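PDB 4IT7: CPI from Ascaris lumbricoides, which probably inhibits cysteine endopeptidases, as other members of the cystatin family do, and is regarded as an immunomodulator. Local coordinates for residues 12-17 and 46-51; 25-30 and 62-67; 56-61 and 94-99; 88-93 and 108-113. One frame throughout, in Å; residues are numbered along the deposited sequence.

Interaction 1 of 4, residues 12-17 and 46-51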
loop_
_atom_site.group_PDB
_atom_site.type_symbol
_atom_site.label_atom_id
_atom_site.label_comp_id
_atom_site.label_asym_id
_atom_site.label_seq_id
_atom_site.Cartn_x
_atom_site.Cartn_y
_atom_site.Cartn_z
ATOM N N LYS A 12 -3.019 -1.223 -14.985
ATOM C CA LYS A 12 -4.331 -1.324 -14.434
ATOM C C LYS A 12 -4.622 0.076 -13.928
ATOM O O LYS A 12 -3.700 0.853 -13.707
ATOM C CB LYS A 12 -4.320 -2.421 -13.344
ATOM C CG LYS A 12 -5.658 -3.017 -12.979
ATOM C CD LYS A 12 -6.158 -4.049 -13.988
ATOM C CE LYS A 12 -7.094 -5.078 -13.341
ATOM N NZ LYS A 12 -7.964 -4.550 -12.245
ATOM N N ASP A 13 -5.899 0.419 -13.788
ATOM C CA ASP A 13 -6.279 1.761 -13.411
ATOM C C ASP A 13 -6.271 1.969 -11.898
ATOM O O ASP A 13 -6.894 1.198 -11.146
ATOM C CB ASP A 13 -7.629 2.127 -13.991
ATOM C CG ASP A 13 -8.060 3.507 -13.589
ATOM O OD1 ASP A 13 -7.213 4.417 -13.467
ATOM O OD2 ASP A 13 -9.255 3.702 -13.370
ATOM N N VAL A 14 -5.608 3.040 -11.464
ATOM C CA VAL A 14 -5.368 3.260 -10.031
ATOM C C VAL A 14 -6.641 3.664 -9.290
ATOM O O VAL A 14 -6.632 3.776 -8.061
ATOM C CB VAL A 14 -4.190 4.235 -9.738
ATOM C CG1 VAL A 14 -2.996 3.955 -10.636
ATOM C CG2 VAL A 14 -4.630 5.674 -9.885
ATOM N N ASN A 15 -7.738 3.870 -10.028
ATOM C CA ASN A 15 -9.032 4.204 -9.399
ATOM C C ASN A 15 -10.024 3.024 -9.399
ATOM O O ASN A 15 -11.120 3.107 -8.851
ATOM C CB ASN A 15 -9.657 5.483 -9.979
ATOM C CG ASN A 15 -8.908 6.754 -9.570
ATOM O OD1 ASN A 15 -8.789 7.084 -8.385
ATOM N ND2 ASN A 15 -8.416 7.480 -10.553
ATOM N N ASP A 16 -9.628 1.917 -10.006
ATOM C CA ASP A 16 -10.362 0.674 -9.837
ATOM C C ASP A 16 -10.694 0.450 -8.349
ATOM O O ASP A 16 -9.828 0.588 -7.466
ATOM C CB ASP A 16 -9.543 -0.486 -10.375
ATOM C CG ASP A 16 -10.271 -1.800 -10.281
ATOM O OD1 ASP A 16 -10.988 -2.022 -9.285
ATOM O OD2 ASP A 16 -10.090 -2.628 -11.201
ATOM N N PRO A 17 -11.965 0.132 -8.064
ATOM C CA PRO A 17 -12.404 -0.023 -6.681
ATOM C C PRO A 17 -11.653 -1.152 -5.991
ATOM O O PRO A 17 -11.342 -1.046 -4.805
ATOM C CB PRO A 17 -13.898 -0.349 -6.813
ATOM C CG PRO A 17 -14.298 0.155 -8.162
ATOM C CD PRO A 17 -13.075 -0.032 -9.027
ATOM N N ILE A 46 0.416 5.719 -7.163
ATOM C CA ILE A 46 1.186 6.150 -8.359
ATOM C C ILE A 46 0.915 5.201 -9.555
ATOM O O ILE A 46 0.564 5.654 -10.645
ATOM C CB ILE A 46 2.684 6.158 -8.055
ATOM C CG1 ILE A 46 2.999 7.163 -6.973
ATOM C CG2 ILE A 46 3.558 6.410 -9.276
ATOM C CD1 ILE A 46 4.351 6.855 -6.326
ATOM N N SER A 47 1.062 3.886 -9.356
ATOM C CA SER A 47 0.742 2.931 -10.415
ATOM C C SER A 47 0.206 1.581 -9.911
ATOM O O SER A 47 0.284 1.280 -8.710
ATOM C CB SER A 47 1.968 2.718 -11.274
ATOM O OG SER A 47 2.966 2.061 -10.532
ATOM N N ALA A 48 -0.310 0.772 -10.846
ATOM C CA ALA A 48 -0.901 -0.521 -10.532
ATOM C C ALA A 48 -0.796 -1.384 -11.753
ATOM O O ALA A 48 -1.100 -0.940 -12.848
ATOM C CB ALA A 48 -2.352 -0.345 -10.149
ATOM N N LYS A 49 -0.357 -2.623 -11.586
ATOM C CA LYS A 49 -0.233 -3.515 -12.716
ATOM C C LYS A 49 -0.403 -4.953 -12.261
ATOM O O LYS A 49 0.160 -5.358 -11.231
ATOM C CB LYS A 49 1.129 -3.348 -13.359
ATOM C CG LYS A 49 2.271 -3.744 -12.456
ATOM C CD LYS A 49 3.582 -3.387 -13.128
ATOM C CE LYS A 49 4.724 -4.169 -12.521
ATOM N NZ LYS A 49 5.970 -3.967 -13.317
ATOM N N THR A 50 -1.142 -5.728 -13.050
ATOM C CA THR A 50 -1.470 -7.103 -12.693
ATOM C C THR A 50 -0.949 -8.096 -13.726
ATOM O O THR A 50 -0.898 -7.812 -14.929
ATOM C CB THR A 50 -2.980 -7.284 -12.449
ATOM O OG1 THR A 50 -3.661 -7.307 -13.702
ATOM C CG2 THR A 50 -3.547 -6.129 -11.623
ATOM N N GLN A 51 -0.470 -9.229 -13.233
ATOM C CA GLN A 51 -0.208 -10.360 -14.059
ATOM C C GLN A 51 -0.986 -11.554 -13.521
ATOM O O GLN A 51 -1.464 -11.549 -12.382
ATOM C CB GLN A 51 1.279 -10.650 -14.144
ATOM C CG GLN A 51 1.939 -11.011 -12.845
ATOM C CD GLN A 51 3.261 -11.686 -13.085
ATOM O OE1 GLN A 51 3.717 -11.783 -14.230
ATOM N NE2 GLN A 51 3.894 -12.163 -12.011
HETATM O O HOH W 1 -1.490 2.233 -13.358
#
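The aliphatic chain of Lys-12 and the side chain of Thr-50 cross obliquely at the edge of the sheet. With CG anti to the backbone N (chi1 -159°), the lysine passes by the threonine methyl, CG lying 4.0 Å from Thr-50 CG2, and CD and CE then run past both CG2 and OG1. The chain bends farther on and leads its amino group away from the strand, so that NZ forms a salt bridge with Asp-16 OD2 of its own segment at 3.1 Å, the hydrogen bond within it being weak. Val-14 comes in farther toward the start of strand 38-51. Its CG1 leans on the backbone, 3.9 Å from Ser-47 CA, and reaches Ala-48 CB at 4.4 Å. Between these two side-chain contacts the backbones are joined directly: Lys-12 N donates to Ala-48 O at 2.9 Å, lying 34° out of that carbonyl's plane. One water continues the pairing, giving a hydrogen to Lys-12 O at 2.6 Å and accepting one from Ala-48 N at 3.1 Å. Beyond it the chain leaves the sheet through a type I turn from Asp-13 to Asp-16, and Asp-16 OD1 caps the next helix at Lys-18 N. The contact thus ends the short edge pairing of strands 10-11 and 38-51 and turns the chain into helix 17-33, the single long helix of the cystatin fold.

Interaction 2 of 4, residues 25-30 and 62-67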
loop_
_atom_site.group_PDB
_atom_site.type_symbol
_atom_site.label_atom_id
_atom_site.label_comp_id
_atom_site.label_asym_id
_atom_site.label_seq_id
_atom_site.Cartn_x
_atom_site.Cartn_y
_atom_site.Cartn_z
ATOM N N LYS A 25 -5.114 -1.987 2.072
ATOM C CA LYS A 25 -4.638 -3.110 2.847
ATOM C C LYS A 25 -3.138 -3.068 2.875
ATOM O O LYS A 25 -2.535 -3.424 3.913
ATOM C CB LYS A 25 -5.147 -4.459 2.314
ATOM C CG LYS A 25 -6.599 -4.788 2.663
ATOM C CD LYS A 25 -7.036 -6.202 2.194
ATOM C CE LYS A 25 -7.449 -6.210 0.725
ATOM N NZ LYS A 25 -7.900 -7.544 0.156
ATOM N N ALA A 26 -2.513 -2.638 1.773
ATOM C CA ALA A 26 -1.050 -2.590 1.741
ATOM C C ALA A 26 -0.543 -1.494 2.732
ATOM O O ALA A 26 0.494 -1.673 3.394
ATOM C CB ALA A 26 -0.540 -2.321 0.333
ATOM N N LEU A 27 -1.322 -0.418 2.888
ATOM C CA LEU A 27 -1.012 0.614 3.873
ATOM C C LEU A 27 -1.023 0.079 5.312
ATOM O O LEU A 27 -0.077 0.318 6.044
ATOM C CB LEU A 27 -1.956 1.829 3.761
ATOM C CG LEU A 27 -1.466 2.976 4.689
ATOM C CD1 LEU A 27 -0.183 3.681 4.191
ATOM C CD2 LEU A 27 -2.584 3.963 4.955
ATOM N N GLN A 28 -2.104 -0.624 5.700
ATOM C CA GLN A 28 -2.159 -1.232 7.011
ATOM C C GLN A 28 -0.951 -2.122 7.245
ATOM O O GLN A 28 -0.357 -2.129 8.311
ATOM C CB GLN A 28 -3.395 -2.052 7.108
ATOM C CG GLN A 28 -4.663 -1.270 7.322
ATOM C CD GLN A 28 -5.789 -2.235 7.634
ATOM O OE1 GLN A 28 -5.915 -3.270 6.990
ATOM N NE2 GLN A 28 -6.577 -1.932 8.664
ATOM N N ARG A 29 -0.548 -2.846 6.225
ATOM C CA ARG A 29 0.647 -3.650 6.330
ATOM C C ARG A 29 1.921 -2.799 6.493
ATOM O O ARG A 29 2.786 -3.105 7.284
ATOM C CB ARG A 29 0.737 -4.527 5.076
ATOM C CG ARG A 29 0.840 -6.017 5.301
ATOM C CD ARG A 29 -0.461 -6.710 5.725
ATOM N NE ARG A 29 -1.692 -5.910 5.614
ATOM C CZ ARG A 29 -2.925 -6.424 5.482
ATOM N NH1 ARG A 29 -3.996 -5.620 5.418
ATOM N NH2 ARG A 29 -3.096 -7.750 5.417
ATOM N N ILE A 30 2.074 -1.730 5.721
ATOM C CA ILE A 30 3.243 -0.862 5.877
ATOM C C ILE A 30 3.273 -0.333 7.309
ATOM O O ILE A 30 4.265 -0.453 7.971
ATOM C CB ILE A 30 3.193 0.330 4.871
ATOM C CG1 ILE A 30 3.280 -0.192 3.426
ATOM C CG2 ILE A 30 4.265 1.379 5.202
ATOM C CD1 ILE A 30 2.858 0.816 2.358
ATOM N N LEU A 62 2.867 3.091 -4.175
ATOM C CA LEU A 62 2.106 3.979 -3.339
ATOM C C LEU A 62 2.996 5.126 -2.936
ATOM O O LEU A 62 4.152 4.925 -2.523
ATOM C CB LEU A 62 1.618 3.227 -2.072
ATOM C CG LEU A 62 0.768 1.955 -2.341
ATOM C CD1 LEU A 62 0.423 1.223 -1.046
ATOM C CD2 LEU A 62 -0.514 2.291 -3.066
ATOM N N LEU A 63 2.455 6.331 -3.039
ATOM C CA LEU A 63 3.124 7.499 -2.498
ATOM C C LEU A 63 2.514 7.734 -1.122
ATOM O O LEU A 63 1.284 7.965 -1.013
ATOM C CB LEU A 63 2.862 8.727 -3.400
ATOM C CG LEU A 63 3.395 10.052 -2.862
ATOM C CD1 LEU A 63 4.904 9.965 -2.670
ATOM C CD2 LEU A 63 2.974 11.211 -3.799
ATOM N N ILE A 64 3.343 7.694 -0.069
ATOM C CA ILE A 64 2.807 7.779 1.286
ATOM C C ILE A 64 3.452 8.934 2.053
ATOM O O ILE A 64 4.614 9.287 1.781
ATOM C CB ILE A 64 2.926 6.421 2.075
ATOM C CG1 ILE A 64 4.372 6.156 2.508
ATOM C CG2 ILE A 64 2.382 5.232 1.228
ATOM C CD1 ILE A 64 4.494 5.148 3.633
ATOM N N ALA A 65 2.706 9.483 3.024
ATOM C CA ALA A 65 3.215 10.569 3.875
ATOM C C ALA A 65 2.988 10.295 5.346
ATOM O O ALA A 65 1.996 9.681 5.681
ATOM C CB ALA A 65 2.577 11.917 3.495
ATOM N N PRO A 66 3.864 10.845 6.244
ATOM C CA PRO A 66 3.602 10.699 7.687
ATOM C C PRO A 66 2.388 11.482 8.082
ATOM O O PRO A 66 2.026 12.419 7.385
ATOM C CB PRO A 66 4.868 11.238 8.345
ATOM C CG PRO A 66 5.463 12.162 7.329
ATOM C CD PRO A 66 5.120 11.582 5.986
ATOM N N THR A 67 1.733 11.062 9.152
ATOM C CA THR A 67 0.596 11.802 9.735
ATOM C C THR A 67 1.030 12.134 11.141
ATOM O O THR A 67 2.160 11.796 11.533
ATOM C CB THR A 67 -0.715 10.964 9.820
ATOM O OG1 THR A 67 -0.565 9.903 10.783
ATOM C CG2 THR A 67 -1.123 10.385 8.412
#
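Ile-30 sets CG1 anti to its carbonyl carbon (chi1 -64°), which leaves CG2 anti to the backbone N, while Ile-64 on the strand carries CG1 between its backbone N and carbonyl carbon (chi1 74°). From there an extended chi2 of 161° carries Ile-64 CD1 toward the helix, to 4.1 Å from Ile-30 CG2, across the helix-sheet interface of the cystatin fold, in which the antiparallel sheet wraps around one long helix. The segments run at 48° to each other with their axes 10.9 Å apart, and the layer between them is made by branched and short apolar side chains. The CA-CB bonds of Ala-26 and Ile-30, one turn apart, point toward the strand, and those of Leu-62 and Ile-64, on the same face of the sheet, point back. Leu-27 starts off to the flank, yet its CD1 swings in to 4.2 Å from Ile-64 CG2. The packing continues on neighbouring strands, where Val-92 touches both Ala-26 and Leu-62 and Ile-107 touches Ile-30. On the helix side turned from this strand, Lys-25 makes a salt bridge with Glu-103. Leu-62 CD1 touches two helix residues, 3.9 Å from Ala-26 CB and 4.2 Å from Ile-30 CD1.

Interaction 3 of 4, residues 56-61 and 94-99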
loop_
_atom_site.group_PDB
_atom_site.type_symbol
_atom_site.label_atom_id
_atom_site.label_comp_id
_atom_site.label_asym_id
_atom_site.label_seq_id
_atom_site.Cartn_x
_atom_site.Cartn_y
_atom_site.Cartn_z
ATOM N N THR A 56 -3.416 -14.177 -9.255
ATOM C CA THR A 56 -3.199 -12.777 -9.646
ATOM C C THR A 56 -2.097 -12.152 -8.806
ATOM O O THR A 56 -2.133 -12.213 -7.557
ATOM C CB THR A 56 -4.460 -11.941 -9.428
ATOM O OG1 THR A 56 -5.579 -12.602 -10.048
ATOM C CG2 THR A 56 -4.276 -10.555 -10.022
ATOM N N ASN A 57 -1.110 -11.576 -9.493
ATOM C CA ASN A 57 -0.116 -10.744 -8.861
ATOM C C ASN A 57 -0.244 -9.278 -9.247
ATOM O O ASN A 57 -0.032 -8.894 -10.406
ATOM C CB ASN A 57 1.307 -11.246 -9.139
ATOM C CG ASN A 57 2.319 -10.626 -8.187
ATOM O OD1 ASN A 57 2.013 -10.272 -7.029
ATOM N ND2 ASN A 57 3.520 -10.483 -8.659
ATOM N N THR A 58 -0.591 -8.462 -8.259
ATOM C CA THR A 58 -0.733 -7.028 -8.427
ATOM C C THR A 58 0.424 -6.249 -7.787
ATOM O O THR A 58 0.677 -6.405 -6.589
ATOM C CB THR A 58 -2.028 -6.539 -7.771
ATOM O OG1 THR A 58 -3.147 -7.264 -8.299
ATOM C CG2 THR A 58 -2.191 -5.029 -7.994
ATOM N N VAL A 59 1.105 -5.408 -8.560
ATOM C CA VAL A 59 2.208 -4.606 -8.023
ATOM C C VAL A 59 1.744 -3.162 -8.035
ATOM O O VAL A 59 1.271 -2.640 -9.069
ATOM C CB VAL A 59 3.558 -4.780 -8.760
ATOM C CG1 VAL A 59 4.596 -3.781 -8.204
ATOM C CG2 VAL A 59 4.088 -6.199 -8.622
ATOM N N LEU A 60 1.818 -2.555 -6.857
ATOM C CA LEU A 60 1.394 -1.187 -6.657
ATOM C C LEU A 60 2.576 -0.354 -6.235
ATOM O O LEU A 60 3.473 -0.845 -5.542
ATOM C CB LEU A 60 0.286 -1.072 -5.571
ATOM C CG LEU A 60 -0.932 -1.992 -5.595
ATOM C CD1 LEU A 60 -1.741 -1.814 -4.326
ATOM C CD2 LEU A 60 -1.794 -1.718 -6.823
ATOM N N GLU A 61 2.568 0.905 -6.682
ATOM C CA GLU A 61 3.469 1.896 -6.149
ATOM C C GLU A 61 2.593 2.889 -5.463
ATOM O O GLU A 61 1.715 3.467 -6.080
ATOM C CB GLU A 61 4.205 2.621 -7.242
ATOM C CG GLU A 61 5.442 1.938 -7.781
ATOM C CD GLU A 61 6.025 2.776 -8.921
ATOM O OE1 GLU A 61 5.320 2.996 -9.926
ATOM O OE2 GLU A 61 7.164 3.259 -8.805
ATOM N N ILE A 94 0.909 -7.772 -4.184
ATOM C CA ILE A 94 -0.120 -8.558 -3.604
ATOM C C ILE A 94 -0.476 -9.762 -4.478
ATOM O O ILE A 94 -0.727 -9.633 -5.691
ATOM C CB ILE A 94 -1.326 -7.755 -3.119
ATOM C CG1 ILE A 94 -2.561 -8.454 -3.572
ATOM C CG2 ILE A 94 -1.242 -6.258 -3.457
ATOM C CD1 ILE A 94 -3.534 -8.608 -2.429
ATOM N N TRP A 95 -0.444 -10.935 -3.838
ATOM C CA TRP A 95 -0.555 -12.213 -4.508
ATOM C C TRP A 95 -1.765 -12.948 -4.026
ATOM O O TRP A 95 -1.895 -13.231 -2.823
ATOM C CB TRP A 95 0.709 -13.030 -4.273
ATOM C CG TRP A 95 0.775 -14.244 -5.140
ATOM C CD1 TRP A 95 0.090 -14.470 -6.331
ATOM C CD2 TRP A 95 1.594 -15.435 -4.934
ATOM N NE1 TRP A 95 0.425 -15.680 -6.855
ATOM C CE2 TRP A 95 1.310 -16.322 -6.054
ATOM C CE3 TRP A 95 2.504 -15.853 -3.948
ATOM C CZ2 TRP A 95 1.927 -17.573 -6.179
ATOM C CZ3 TRP A 95 3.119 -17.109 -4.092
ATOM C CH2 TRP A 95 2.842 -17.943 -5.180
ATOM N N GLU A 96 -2.679 -13.226 -4.955
ATOM C CA GLU A 96 -3.922 -13.920 -4.628
ATOM C C GLU A 96 -4.120 -15.264 -5.308
ATOM O O GLU A 96 -3.979 -15.399 -6.529
ATOM C CB GLU A 96 -5.139 -13.063 -4.883
ATOM C CG GLU A 96 -4.964 -11.617 -4.586
ATOM C CD GLU A 96 -5.989 -10.802 -5.326
ATOM O OE1 GLU A 96 -7.157 -10.922 -4.984
ATOM O OE2 GLU A 96 -5.633 -10.059 -6.262
ATOM N N LYS A 97 -4.469 -16.253 -4.489
ATOM C CA LYS A 97 -4.771 -17.600 -4.971
ATOM C C LYS A 97 -6.048 -18.055 -4.333
ATOM O O LYS A 97 -6.004 -18.725 -3.288
ATOM C CB LYS A 97 -3.622 -18.547 -4.619
ATOM C CG LYS A 97 -2.394 -18.266 -5.440
ATOM C CD LYS A 97 -1.296 -19.260 -5.141
ATOM C CE LYS A 97 -0.743 -19.026 -3.752
ATOM N NZ LYS A 97 0.551 -19.755 -3.586
ATOM N N PRO A 98 -7.208 -17.723 -4.954
ATOM C CA PRO A 98 -8.521 -17.924 -4.302
ATOM C C PRO A 98 -8.906 -19.409 -4.114
ATOM O O PRO A 98 -9.872 -19.711 -3.415
ATOM C CB PRO A 98 -9.496 -17.240 -5.265
ATOM C CG PRO A 98 -8.642 -16.298 -6.058
ATOM C CD PRO A 98 -7.365 -17.049 -6.251
ATOM N N TRP A 99 -8.165 -20.326 -4.739
ATOM C CA TRP A 99 -8.364 -21.760 -4.453
ATOM C C TRP A 99 -7.635 -22.249 -3.209
ATOM O O TRP A 99 -7.917 -23.359 -2.716
ATOM C CB TRP A 99 -7.925 -22.600 -5.631
ATOM C CG TRP A 99 -6.481 -22.431 -5.996
ATOM C CD1 TRP A 99 -5.386 -23.182 -5.562
ATOM C CD2 TRP A 99 -5.917 -21.426 -6.893
ATOM N NE1 TRP A 99 -4.228 -22.729 -6.118
ATOM C CE2 TRP A 99 -4.471 -21.694 -6.946
ATOM C CE3 TRP A 99 -6.445 -20.367 -7.642
ATOM C CZ2 TRP A 99 -3.613 -20.915 -7.704
ATOM C CZ3 TRP A 99 -5.571 -19.622 -8.438
ATOM C CH2 TRP A 99 -4.198 -19.883 -8.472
#
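Glu-96 and Thr-56 exchange two backbone hydrogen bonds: Glu-96 N to Thr-56 O is short and nearly straight (2.8 Å, 172°), whereas Thr-56 N to Glu-96 O is longer and more bent (3.0 Å, 141°). Thr-58 and Ile-94 form the next hydrogen-bonded pair, with 2.8 Å both from Thr-58 N to Ile-94 O and from Ile-94 N to Thr-58 O. Asn-57 and Trp-95 make the non-hydrogen-bonded pair between them. There Thr-56 O also receives a CA-H...O contact from Trp-95 CA at 3.4 Å. The same oxygen lies in the plane of the indole at its edge, 3.4 Å from Trp-95 CD1, while Trp-95 NE1 donates to Ala-54 O in the hairpin turn before the strand. On the face carrying Thr-56, Thr-58, Ile-94 and Glu-96, the threonine and glutamate at the open end lie side by side, Glu-96 OE2 3.9 Å from Thr-56 CB. Glu-96 OE1 turns to a salt bridge with Lys-18 of the helix. Deeper in, Thr-58 and Ile-94 both touch Leu-22. This antiparallel pairing carries the two hairpins, with QVVAG and Pro-Trp turns, that in cystatins generally form, together with the N-terminal segment, the wedge presented to the protease.

Interaction 4 of 4, residues 88-93 and 108-113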
loop_
_atom_site.group_PDB
_atom_site.type_symbol
_atom_site.label_atom_id
_atom_site.label_comp_id
_atom_site.label_asym_id
_atom_site.label_seq_id
_atom_site.Cartn_x
_atom_site.Cartn_y
_atom_site.Cartn_z
ATOM N N GLN A 88 7.289 8.890 1.140
ATOM C CA GLN A 88 7.995 7.736 0.595
ATOM C C GLN A 88 7.206 7.139 -0.533
ATOM O O GLN A 88 5.997 7.394 -0.655
ATOM C CB GLN A 88 8.192 6.706 1.664
ATOM C CG GLN A 88 9.243 7.102 2.668
ATOM C CD GLN A 88 9.343 6.069 3.742
ATOM O OE1 GLN A 88 8.589 6.105 4.692
ATOM N NE2 GLN A 88 10.259 5.123 3.587
ATOM N N ILE A 89 7.913 6.385 -1.376
ATOM C CA ILE A 89 7.317 5.527 -2.400
ATOM C C ILE A 89 7.627 4.076 -2.053
ATOM O O ILE A 89 8.801 3.666 -1.880
ATOM C CB ILE A 89 7.820 5.811 -3.810
ATOM C CG1 ILE A 89 7.494 7.256 -4.178
ATOM C CG2 ILE A 89 7.127 4.867 -4.806
ATOM C CD1 ILE A 89 8.268 7.751 -5.379
ATOM N N CYS A 90 6.553 3.322 -1.908
ATOM C CA CYS A 90 6.650 1.936 -1.519
ATOM C C CYS A 90 6.091 1.149 -2.684
ATOM O O CYS A 90 5.021 1.506 -3.204
ATOM C CB CYS A 90 5.853 1.716 -0.254
ATOM S SG CYS A 90 6.365 2.730 1.177
ATOM N N THR A 91 6.887 0.168 -3.135
ATOM C CA THR A 91 6.482 -0.889 -4.033
ATOM C C THR A 91 5.951 -2.079 -3.189
ATOM O O THR A 91 6.601 -2.572 -2.247
ATOM C CB THR A 91 7.668 -1.284 -4.917
ATOM O OG1 THR A 91 8.117 -0.116 -5.596
ATOM C CG2 THR A 91 7.277 -2.344 -5.953
ATOM N N VAL A 92 4.728 -2.470 -3.504
ATOM C CA VAL A 92 3.986 -3.492 -2.791
ATOM C C VAL A 92 3.475 -4.493 -3.832
ATOM O O VAL A 92 2.973 -4.074 -4.896
ATOM C CB VAL A 92 2.751 -2.921 -2.064
ATOM C CG1 VAL A 92 2.166 -3.965 -1.116
ATOM C CG2 VAL A 92 3.098 -1.665 -1.280
ATOM N N ALA A 93 3.640 -5.790 -3.536
ATOM C CA ALA A 93 3.135 -6.882 -4.352
ATOM C C ALA A 93 2.070 -7.636 -3.561
ATOM O O ALA A 93 2.247 -8.009 -2.379
ATOM C CB ALA A 93 4.264 -7.799 -4.802
ATOM N N LYS A 108 7.697 -4.587 -0.762
ATOM C CA LYS A 108 8.891 -4.950 -1.488
ATOM C C LYS A 108 10.072 -4.025 -1.170
ATOM O O LYS A 108 11.237 -4.455 -1.066
ATOM C CB LYS A 108 8.551 -4.926 -2.980
ATOM C CG LYS A 108 9.099 -6.093 -3.789
ATOM C CD LYS A 108 8.330 -7.374 -3.529
ATOM C CE LYS A 108 9.129 -8.583 -4.010
ATOM N NZ LYS A 108 10.301 -8.951 -3.140
ATOM N N GLU A 109 9.764 -2.744 -1.017
ATOM C CA GLU A 109 10.744 -1.717 -0.672
ATOM C C GLU A 109 9.943 -0.454 -0.491
ATOM O O GLU A 109 8.976 -0.263 -1.216
ATOM C CB GLU A 109 11.741 -1.498 -1.811
ATOM C CG GLU A 109 11.307 -0.393 -2.760
ATOM C CD GLU A 109 12.271 -0.158 -3.893
ATOM O OE1 GLU A 109 13.164 -1.006 -4.122
ATOM O OE2 GLU A 109 12.139 0.899 -4.544
ATOM N N CYS A 110 10.320 0.362 0.493
ATOM C CA CYS A 110 9.992 1.813 0.557
ATOM C C CYS A 110 11.268 2.690 0.460
ATOM O O CYS A 110 12.334 2.317 0.947
ATOM C CB CYS A 110 9.258 2.191 1.847
ATOM S SG CYS A 110 7.625 1.458 2.163
ATOM N N LYS A 111 11.169 3.851 -0.155
ATOM C CA LYS A 111 12.335 4.711 -0.240
ATOM C C LYS A 111 11.843 6.145 -0.243
ATOM O O LYS A 111 10.675 6.393 -0.588
ATOM C CB LYS A 111 13.125 4.415 -1.509
ATOM C CG LYS A 111 12.541 5.108 -2.715
ATOM C CD LYS A 111 13.105 4.561 -4.008
ATOM C CE LYS A 111 12.013 4.581 -5.063
ATOM N NZ LYS A 111 12.218 3.395 -5.929
ATOM N N SER A 112 12.737 7.073 0.130
ATOM C CA SER A 112 12.456 8.515 0.128
ATOM C C SER A 112 12.102 8.999 -1.249
ATOM O O SER A 112 12.779 8.704 -2.224
ATOM C CB SER A 112 13.639 9.327 0.652
ATOM O OG SER A 112 14.266 8.611 1.698
ATOM N N ALA A 113 10.995 9.713 -1.310
ATOM C CA ALA A 113 10.598 10.409 -2.501
ATOM C C ALA A 113 10.751 11.897 -2.219
ATOM O O ALA A 113 10.950 12.298 -1.050
ATOM C CB ALA A 113 9.159 10.078 -2.838
ATOM O OXT ALA A 113 10.674 12.696 -3.156
#
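Cys-90 and Cys-110 are joined by a disulfide of 2.0 Å between their SG atoms, a right-handed bridge with a chi3 of 108°. It spans a non-hydrogen-bonded antiparallel pair, a position where the strands are drawn together: Cys-90 CA and Cys-110 CA are only 3.9 Å apart. As cross-strand partners both cysteines point to one face of the sheet, and there each sulfur, anti to its own carbonyl carbon, reaches the other. Gln-88 leans over from the same strand as Cys-90, its NE2 3.6 Å from Cys-110 CB. The opposite face carries Ile-89 and Thr-91 with Lys-111 and Glu-109. Here Ile-89 CG1 packs on Ala-113 CB at 3.5 Å, drawing in the last residue of the chain, and Lys-111 NZ closes a salt bridge of 2.9 Å with Glu-109 OE2 along its own strand. Hydrogen-bonded pairs flank the disulfide. On one flank Ile-89 and Lys-111 bond through both their N-H and C=O groups; on the other Thr-91 N donates to Glu-109 O at 2.9 Å. Thr-91 O then serves two donors, Lys-108 N at 2.7 Å and, weakly, Glu-109 N at 3.4 Å, the mark of a classic beta bulge, with Lys-108 and Glu-109 both facing Thr-91. The two segments belong to the hairpin of strands 88-97 and 102-112, the latter an outermost strand of the sheet. On its other side strand 88-97 bonds to strand 56-70, while Cys-90 and Val-92 touch Ile-30 and Ala-26 of helix 17-33.

In the fold
Interaction 2 is the buried one, purely apolar packing of the helix on the concave sheet, and it lies about 9 Å, centre to centre, from interaction 4. Interactions 1 and 4 are surface contacts at the two flanks of the sheet, the first relying on one direct backbone bond and a water, the second on a backbone ladder and a disulfide. Interaction 3, partly buried, is a regular ladder toward one end of the sheet. Interactions 2 and 3 share strand 56-70, and 3 and 4 share strand 88-97, where Leu-60 N bonds to Val-92 O. Ser-47 OG to Glu-61 OE1 ties interaction 1 to 3, and Ile-46 packs against Leu-63 and Ile-89 of interactions 2 and 4.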